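Local coordinates for hypothetical protein TM0486 (Thermotoga maritima, PDB 1VK8), which binds thiamin and takes part in the response of the cell to oxidative conditions, at the interface of chains A and B. Numbering follows the deposited sequence. Chains: chain A/B, hypothetical protein TM0486.

Contact 1: the interface of chains A and B. Residues chain A 63, 66-67, 69-70, 74; chain B 62-63, 66-67, 70.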
loop_
_atom_site.group_PDB
_atom_site.type_symbol
_atom_site.label_atom_id
_atom_site.label_comp_id
_atom_site.label_asym_id
_atom_site.label_seq_id
_atom_site.Cartn_x
_atom_site.Cartn_y
_atom_site.Cartn_z
ATOM N N GLU A 63 -3.975 9.194 -17.547
ATOM C CA GLU A 63 -3.916 8.153 -18.575
ATOM C C GLU A 63 -2.484 7.996 -19.129
ATOM O O GLU A 63 -2.044 6.889 -19.364
ATOM C CB GLU A 63 -4.935 8.425 -19.676
ATOM C CG GLU A 63 -6.356 8.429 -19.137
ATOM C CD GLU A 63 -7.413 8.025 -20.144
ATOM O OE1 GLU A 63 -7.084 7.770 -21.334
ATOM O OE2 GLU A 63 -8.595 7.941 -19.714
HETATM N N MSE A 66 -0.528 5.998 -16.608
HETATM C CA MSE A 66 -0.846 4.584 -16.717
HETATM C C MSE A 66 -0.136 3.935 -17.923
HETATM O O MSE A 66 0.343 2.811 -17.794
HETATM C CB MSE A 66 -2.338 4.340 -16.803
HETATM C CG MSE A 66 -3.152 4.851 -15.610
HETATM SE SE MSE A 66 -2.534 3.991 -13.894
HETATM C CE MSE A 66 -1.631 5.475 -13.137
ATOM N N ASP A 67 0.017 4.659 -19.047
ATOM C CA ASP A 67 0.740 4.119 -20.209
ATOM C C ASP A 67 2.244 4.015 -19.919
ATOM O O ASP A 67 2.897 3.083 -20.332
ATOM C CB ASP A 67 0.526 4.989 -21.462
ATOM C CG ASP A 67 -0.862 4.852 -22.072
ATOM O OD1 ASP A 67 -1.604 3.874 -21.795
ATOM O OD2 ASP A 67 -1.292 5.727 -22.866
ATOM N N VAL A 69 3.483 3.498 -16.941
ATOM C CA VAL A 69 3.584 2.352 -16.028
ATOM C C VAL A 69 3.674 1.046 -16.811
ATOM O O VAL A 69 4.450 0.161 -16.438
ATOM C CB VAL A 69 2.446 2.336 -14.963
ATOM C CG1 VAL A 69 2.398 1.002 -14.192
ATOM C CG2 VAL A 69 2.604 3.494 -14.004
ATOM N N LYS A 70 2.942 0.911 -17.918
ATOM C CA LYS A 70 3.074 -0.290 -18.768
ATOM C C LYS A 70 4.520 -0.466 -19.263
ATOM O O LYS A 70 5.064 -1.545 -19.208
ATOM C CB LYS A 70 2.176 -0.222 -20.009
ATOM C CG LYS A 70 0.685 -0.025 -19.749
ATOM C CD LYS A 70 -0.009 0.125 -21.101
ATOM C CE LYS A 70 -1.459 0.362 -21.003
ATOM N NZ LYS A 70 -1.943 0.816 -22.284
ATOM N N ARG A 74 7.663 -3.453 -18.222
ATOM C CA ARG A 74 8.365 -4.202 -19.259
ATOM C C ARG A 74 9.872 -3.971 -19.152
ATOM O O ARG A 74 10.672 -4.908 -19.217
ATOM C CB ARG A 74 7.878 -3.748 -20.651
ATOM C CG ARG A 74 7.714 -4.868 -21.657
ATOM C CD ARG A 74 6.399 -5.597 -21.529
ATOM N NE ARG A 74 5.361 -4.699 -21.054
ATOM C CZ ARG A 74 4.269 -5.038 -20.356
ATOM N NH1 ARG A 74 3.975 -6.315 -20.005
ATOM N NH2 ARG A 74 3.462 -4.044 -20.005
ATOM N N PHE B 62 -1.508 -7.729 -18.219
ATOM C CA PHE B 62 -1.147 -6.475 -17.525
ATOM C C PHE B 62 -1.608 -5.195 -18.225
ATOM O O PHE B 62 -2.210 -4.339 -17.590
ATOM C CB PHE B 62 0.366 -6.393 -17.254
ATOM C CG PHE B 62 0.765 -5.177 -16.467
ATOM C CD1 PHE B 62 0.190 -4.928 -15.235
ATOM C CD2 PHE B 62 1.667 -4.261 -16.962
ATOM C CE1 PHE B 62 0.519 -3.779 -14.511
ATOM C CE2 PHE B 62 2.007 -3.126 -16.222
ATOM C CZ PHE B 62 1.430 -2.893 -15.014
ATOM N N GLU B 63 -1.347 -5.065 -19.531
ATOM C CA GLU B 63 -1.648 -3.810 -20.226
ATOM C C GLU B 63 -3.166 -3.615 -20.328
ATOM O O GLU B 63 -3.664 -2.500 -20.234
ATOM C CB GLU B 63 -0.969 -3.797 -21.586
ATOM C CG GLU B 63 0.564 -3.892 -21.447
ATOM C CD GLU B 63 1.355 -3.247 -22.589
ATOM O OE1 GLU B 63 0.757 -2.821 -23.599
ATOM O OE2 GLU B 63 2.598 -3.141 -22.461
HETATM N N MSE B 66 -4.313 -2.301 -17.051
HETATM C CA MSE B 66 -3.965 -0.886 -16.924
HETATM C C MSE B 66 -4.965 -0.008 -17.682
HETATM O O MSE B 66 -5.379 1.051 -17.194
HETATM C CB MSE B 66 -2.525 -0.626 -17.365
HETATM C CG MSE B 66 -1.488 -1.314 -16.505
HETATM SE SE MSE B 66 -1.659 -0.819 -14.558
HETATM C CE MSE B 66 -1.145 0.978 -14.688
ATOM N N ASP B 67 -5.410 -0.460 -18.851
ATOM C CA ASP B 67 -6.404 0.258 -19.630
ATOM C C ASP B 67 -7.757 0.252 -18.934
ATOM O O ASP B 67 -8.473 1.253 -18.948
ATOM C CB ASP B 67 -6.520 -0.357 -21.032
ATOM C CG ASP B 67 -5.320 -0.011 -21.931
ATOM O OD1 ASP B 67 -4.584 0.977 -21.675
ATOM O OD2 ASP B 67 -5.054 -0.698 -22.933
ATOM N N LYS B 70 -7.874 2.769 -16.232
ATOM C CA LYS B 70 -8.155 4.132 -16.748
ATOM C C LYS B 70 -9.670 4.370 -16.769
ATOM O O LYS B 70 -10.128 5.412 -16.346
ATOM C CB LYS B 70 -7.607 4.347 -18.167
ATOM C CG LYS B 70 -6.095 4.274 -18.312
ATOM C CD LYS B 70 -5.774 4.341 -19.791
ATOM C CE LYS B 70 -4.351 4.059 -20.181
ATOM N NZ LYS B 70 -4.290 3.984 -21.663
HETATM O O HOH W 1 -5.214 6.487 -22.773
HETATM O O HOH W 2 -1.373 -1.329 -24.139
HETATM O O HOH W 3 -8.954 7.850 -16.966
#
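In this thiamine-binding protein family member, helix 62-76 of each chain lies against its copy across a two-fold axis, forming a helix-helix patch with a methionine core and a charged rim. Residue 66 is modelled as selenomethionine, selenium standing in for the methionine sulfur. The core is the tightly packed part. A:Met66 and B:Met66 cross at about a right angle, and SE of A:Met66 sits 3.4 Å from the terminal methyl CE of B:Met66. The two chains differ in their last torsion, 107° in A:Met66 against -68° in B:Met66, so this meeting of SE and methyl is not strictly symmetric. CE of B:Met66 also reaches CG1 of A:Val69 at 3.6 Å, while CG of B:Met66 lies over one face of the B:Phe62 ring in its own chain.

A:Lys70 and B:Lys70 run extended beyond CG and slide past B:Met66 and A:Met66 respectively in antiparallel fashion, so their methylenes cover the core and their ammonium groups emerge at the rim. There NZ of B:Lys70 donates to the carboxylate oxygen OD1 of A:Asp67 at 2.7 Å, and the twin bond joins NZ of A:Lys70 to OD1 of B:Asp67. Each ammonium also bonds to OD1 of A:Asp67 or B:Asp67 in its own chain, as NZ of A:Lys70 does to A:Asp67 OD1 at 3.1 Å. The four groups thus close a ring of salt bridges in which each OD1 accepts two N-H groups, both from above its carboxylate plane. The two OD1 atoms, of A:Asp67 and B:Asp67, are 4.2 Å apart, a like-charge approach that the flanking ammoniums would probably offset.

Outward from the ring the contact loosens into water. Water 2 links NZ of A:Lys70 to OE1 of B:Glu63, and water 1 repeats the link on the other side. Farther along, NH2 of A:Arg74 forms a salt bridge with OE2 of B:Glu63 at 2.8 Å, although its N-H points away from that oxygen; the same NH2 lies at the in-plane edge of the B:Phe62 ring.

Contact 2: the interface of chains A and B. Residues chain A 81-85; chain B 88-92.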
loop_
_atom_site.group_PDB
_atom_site.type_symbol
_atom_site.label_atom_id
_atom_site.label_comp_id
_atom_site.label_asym_id
_atom_site.label_seq_id
_atom_site.Cartn_x
_atom_site.Cartn_y
_atom_site.Cartn_z
ATOM N N LYS A 81 12.929 -10.440 -12.697
ATOM C CA LYS A 81 11.924 -11.209 -13.399
ATOM C C LYS A 81 10.629 -11.307 -12.575
ATOM O O LYS A 81 9.599 -11.670 -13.103
ATOM C CB LYS A 81 12.496 -12.588 -13.768
ATOM C CG LYS A 81 13.616 -12.505 -14.818
ATOM C CD LYS A 81 13.068 -12.053 -16.190
ATOM C CE LYS A 81 14.171 -11.948 -17.259
ATOM N NZ LYS A 81 15.186 -10.896 -16.923
ATOM N N ARG A 82 10.697 -10.958 -11.293
ATOM C CA ARG A 82 9.523 -10.906 -10.433
ATOM C C ARG A 82 9.664 -9.698 -9.560
ATOM O O ARG A 82 10.712 -9.485 -8.958
ATOM C CB ARG A 82 9.449 -12.133 -9.553
ATOM C CG ARG A 82 8.260 -12.145 -8.564
ATOM C CD ARG A 82 7.219 -13.078 -8.961
ATOM N NE ARG A 82 6.037 -13.179 -8.109
ATOM C CZ ARG A 82 5.653 -14.273 -7.460
ATOM N NH1 ARG A 82 6.375 -15.382 -7.474
ATOM N NH2 ARG A 82 4.522 -14.256 -6.779
ATOM N N PHE A 83 8.625 -8.882 -9.522
ATOM C CA PHE A 83 8.588 -7.732 -8.624
ATOM C C PHE A 83 7.174 -7.341 -8.307
ATOM O O PHE A 83 6.275 -7.636 -9.079
ATOM C CB PHE A 83 9.357 -6.532 -9.205
ATOM C CG PHE A 83 8.959 -6.152 -10.594
ATOM C CD1 PHE A 83 7.944 -5.213 -10.808
ATOM C CD2 PHE A 83 9.616 -6.696 -11.689
ATOM C CE1 PHE A 83 7.566 -4.850 -12.079
ATOM C CE2 PHE A 83 9.254 -6.346 -12.975
ATOM C CZ PHE A 83 8.225 -5.414 -13.181
ATOM N N VAL A 84 7.006 -6.735 -7.134
ATOM C CA VAL A 84 5.799 -6.040 -6.744
ATOM C C VAL A 84 5.940 -4.600 -7.269
ATOM O O VAL A 84 6.988 -3.983 -7.163
ATOM C CB VAL A 84 5.634 -6.089 -5.185
ATOM C CG1 VAL A 84 4.654 -5.077 -4.689
ATOM C CG2 VAL A 84 5.240 -7.494 -4.759
ATOM N N LEU A 85 4.885 -4.099 -7.878
ATOM C CA LEU A 85 4.805 -2.728 -8.325
ATOM C C LEU A 85 3.526 -2.161 -7.750
ATOM O O LEU A 85 2.447 -2.671 -8.004
ATOM C CB LEU A 85 4.763 -2.699 -9.841
ATOM C CG LEU A 85 4.659 -1.354 -10.538
ATOM C CD1 LEU A 85 5.816 -0.480 -10.262
ATOM C CD2 LEU A 85 4.550 -1.602 -12.025
ATOM N N ASP B 88 -1.808 -2.860 -6.419
ATOM C CA ASP B 88 -0.721 -3.687 -5.961
ATOM C C ASP B 88 -0.581 -4.800 -6.996
ATOM O O ASP B 88 -1.401 -5.735 -7.083
ATOM C CB ASP B 88 -1.044 -4.179 -4.537
ATOM C CG ASP B 88 -0.061 -5.173 -4.011
ATOM O OD1 ASP B 88 1.084 -5.120 -4.463
ATOM O OD2 ASP B 88 -0.338 -6.038 -3.108
ATOM N N ILE B 89 0.443 -4.655 -7.828
ATOM C CA ILE B 89 0.695 -5.546 -8.983
ATOM C C ILE B 89 1.777 -6.583 -8.649
ATOM O O ILE B 89 2.814 -6.240 -8.163
ATOM C CB ILE B 89 1.148 -4.719 -10.199
ATOM C CG1 ILE B 89 0.116 -3.652 -10.563
ATOM C CG2 ILE B 89 1.447 -5.611 -11.415
ATOM C CD1 ILE B 89 0.741 -2.419 -11.091
ATOM N N ASP B 90 1.488 -7.864 -8.865
ATOM C CA ASP B 90 2.469 -8.904 -8.765
ATOM C C ASP B 90 2.878 -9.235 -10.193
ATOM O O ASP B 90 2.153 -9.875 -10.928
ATOM C CB ASP B 90 1.885 -10.121 -8.071
ATOM C CG ASP B 90 2.937 -11.130 -7.678
ATOM O OD1 ASP B 90 4.117 -10.998 -8.058
ATOM O OD2 ASP B 90 2.653 -12.117 -7.002
ATOM N N TYR B 91 4.030 -8.733 -10.590
ATOM C CA TYR B 91 4.470 -8.857 -11.960
ATOM C C TYR B 91 5.493 -9.969 -12.025
ATOM O O TYR B 91 6.500 -9.892 -11.387
ATOM C CB TYR B 91 5.117 -7.546 -12.441
ATOM C CG TYR B 91 5.318 -7.505 -13.951
ATOM C CD1 TYR B 91 6.446 -8.057 -14.537
ATOM C CD2 TYR B 91 4.345 -6.954 -14.780
ATOM C CE1 TYR B 91 6.621 -8.044 -15.948
ATOM C CE2 TYR B 91 4.497 -6.957 -16.165
ATOM C CZ TYR B 91 5.626 -7.476 -16.737
ATOM O OH TYR B 91 5.749 -7.432 -18.093
ATOM N N LYS B 92 5.235 -10.977 -12.836
ATOM C CA LYS B 92 6.156 -12.070 -13.011
ATOM C C LYS B 92 6.303 -12.359 -14.490
ATOM O O LYS B 92 5.326 -12.570 -15.178
ATOM C CB LYS B 92 5.630 -13.324 -12.304
ATOM C CG LYS B 92 6.678 -14.405 -12.117
ATOM C CD LYS B 92 6.066 -15.689 -11.586
ATOM C CE LYS B 92 7.158 -16.712 -11.336
ATOM N NZ LYS B 92 6.589 -18.038 -11.097
#
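With CG anti to the backbone N (chi1 178°) and a bend at chi2 (107°), A:Arg82 carries its guanidinium across the antiparallel junction of the two 82-92 strands to B:Asp90, whose CG is likewise anti to N. The grip is side-on: NE of A:Arg82 donates to OD1 of B:Asp90 at 2.9 Å. NH2 of A:Arg82 donates to OD2 of B:Asp90 at 2.8 Å. Both oxygens accept through their syn lone pairs, and the planes lie 21° apart, so the two charged groups meet edge to edge. CD of A:Arg82 also packs on CG of the extended B:Lys92 at 3.5 Å. An alanine in place of A:Arg82 would remove both charged bonds and would probably leave the carboxylate of B:Asp90 less firmly held against the opposite strand.

The backbones supply a second, sequence-independent tie that extends the sheet across the chains. A:Phe83 and B:Tyr91 exchange paired N-H to C=O bonds, the one from N of B:Tyr91 to O of A:Phe83 measuring 2.9 Å; A:Leu85 and B:Ile89 form the next pair, with N of B:Ile89 2.8 Å from O of A:Leu85.

On the sheet surface turned away from the arginine, A:Phe83 takes the crowded first torsion, with CG between N and the carbonyl carbon. Its ring lies beside B:Tyr91, whose CB stands over the ring face, 3.9 Å from the A:Phe83 centroid and offset toward the rim.

Contact 1 and contact 2 are centred about 14 Å apart, measured between the centres of their C-alpha atoms, and belong to one two-fold symmetric interface. They have no residue in common: contact 1 pairs helix 62-76 with its copy, whereas contact 2 joins strand 82-92 to its copy edge to edge. Because that helix and strand follow one another in the chain, each subunit presents two consecutive elements to its partner. The strand pairing continues the sheet across the chains and the helix pair packs alongside, which together suggest a genuine dimer, within a deposited assembly of four chains, although the structure alone does not show the oligomer in solution.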